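Local coordinates for protein archaemetzincin (Archaeoglobus fulgidus, PDB 3ZVS) that is a probable zinc metalloprotease of the metzincin clan, using a catalytic zinc to hydrolyse peptide bonds, with a second zinc that seems structural, at the zinc ion site. Coordinates in Å, arbitrary orientation; residue numbers count along the deposited sequence, not the author numbering.

The zinc ion site. Residues 117-118, 121, 125, 127, 133-134. With ZN (zinc ion), chain B; MLI (malonate ion), chain C.
Three histidine rings point their NE2 tips at the catalytic zinc of archaemetzincin. His117 and His121, one turn apart on helix 104-122, belong to the HExxH motif, and His127 from the following loop completes the metzincin triad. Different first torsions help bring the two helix rings to the same metal: CG of His117 lies anti to the backbone N (chi1 -179°), CG of His121 anti to its own carbonyl carbon (chi1 -75°). NE2 of His127 sits 2.0 Å from ZN, at the in-plane edge of both other rings. Backbone carbonyls of the second shell hold the two helix rings through their ND1 ends. ND1 of His117 donates in its ring plane, almost straight, to a lone pair of Val133 O at 2.8 Å. ND1 of His121 reaches Leu125 O, also at 2.8 Å, but nearly along the C=O axis and tilted from its ring plane. Beneath the metal, Met134, the Met-turn methionine, lays its methyl CE over the centre of the His117 ring and, 3.5 Å above the plane, toward the rim of His121. Malonate, a likely crystallisation additive, closes a near-tetrahedral shell with carboxylate O7 2.0 Å from ZN; its partner O6 stays at a looser 2.8 Å. Glu118, bent at chi2 (-51°), binds a water through OE1 at 2.6 Å, and that water contacts malonate O7. Glu118 is the presumed general base, which would activate the catalytic water; here malonate oxygen occupies a zinc position that this water or substrate probably uses during peptide hydrolysis.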
# COMPACT_ATOMS: atom_id res chain seq x y z
N HIS A 117 5.30 -0.09 3.35
CA HIS A 117 6.19 -0.02 2.17
C HIS A 117 5.76 1.10 1.22
O HIS A 117 6.54 1.92 0.77
CB HIS A 117 6.16 -1.38 1.47
CG HIS A 117 7.04 -1.45 0.27
ND1 HIS A 117 8.33 -1.94 0.32
CD2 HIS A 117 6.83 -1.08 -1.02
CE1 HIS A 117 8.87 -1.89 -0.89
NE2 HIS A 117 7.97 -1.38 -1.72
N GLU A 118 4.47 1.12 0.87
CA GLU A 118 3.98 2.13 -0.05
C GLU A 118 4.14 3.54 0.52
O GLU A 118 4.53 4.46 -0.17
CB GLU A 118 2.50 1.86 -0.40
CG GLU A 118 2.29 0.61 -1.24
CD GLU A 118 3.16 0.54 -2.46
OE1 GLU A 118 3.33 1.58 -3.15
OE2 GLU A 118 3.71 -0.53 -2.74
N HIS A 121 7.62 4.86 0.27
CA HIS A 121 7.90 5.47 -1.03
C HIS A 121 7.37 6.90 -1.14
O HIS A 121 8.06 7.77 -1.65
CB HIS A 121 7.27 4.70 -2.17
CG HIS A 121 7.94 3.40 -2.54
ND1 HIS A 121 9.29 3.27 -2.77
CD2 HIS A 121 7.39 2.20 -2.83
CE1 HIS A 121 9.54 2.03 -3.18
NE2 HIS A 121 8.40 1.36 -3.20
N LEU A 125 11.48 7.25 0.13
CA LEU A 125 12.35 6.08 0.21
C LEU A 125 12.26 5.20 -1.02
O LEU A 125 11.18 4.77 -1.44
CB LEU A 125 12.04 5.23 1.45
CG LEU A 125 12.17 5.94 2.78
CD1 LEU A 125 11.71 5.07 3.92
CD2 LEU A 125 13.62 6.31 3.02
N HIS A 127 13.61 1.53 -2.96
CA HIS A 127 13.84 0.18 -2.47
C HIS A 127 15.17 0.08 -1.76
O HIS A 127 16.16 0.68 -2.17
CB HIS A 127 13.74 -0.83 -3.59
CG HIS A 127 12.33 -1.01 -4.04
ND1 HIS A 127 11.97 -1.27 -5.34
CD2 HIS A 127 11.18 -0.90 -3.35
CE1 HIS A 127 10.65 -1.33 -5.42
NE2 HIS A 127 10.15 -1.12 -4.22
N VAL A 133 11.52 -3.12 5.69
CA VAL A 133 10.21 -3.15 5.02
C VAL A 133 10.28 -2.55 3.61
O VAL A 133 9.42 -2.86 2.79
CB VAL A 133 9.20 -2.39 5.90
CG1 VAL A 133 9.49 -0.89 5.96
CG2 VAL A 133 7.77 -2.67 5.46
N MET A 134 11.28 -1.69 3.34
CA MET A 134 11.46 -1.12 2.02
C MET A 134 12.11 -2.03 0.99
O MET A 134 12.26 -1.62 -0.17
CB MET A 134 12.19 0.25 2.08
CG MET A 134 11.39 1.39 2.75
SD MET A 134 9.68 1.57 2.13
CE MET A 134 9.97 1.79 0.35
ZN ZN B . 8.28 -0.66 -3.64
C1 MLI C . 5.51 -2.31 -6.19
C2 MLI C . 6.64 -2.06 -5.26
C3 MLI C . 5.39 -3.70 -6.70
O6 MLI C . 7.46 -2.97 -5.01
O7 MLI C . 6.67 -0.94 -4.74
O8 MLI C . 5.90 -3.99 -7.79
O9 MLI C . 4.82 -4.61 -6.05
O HOH W 1 4.99 1.13 -5.05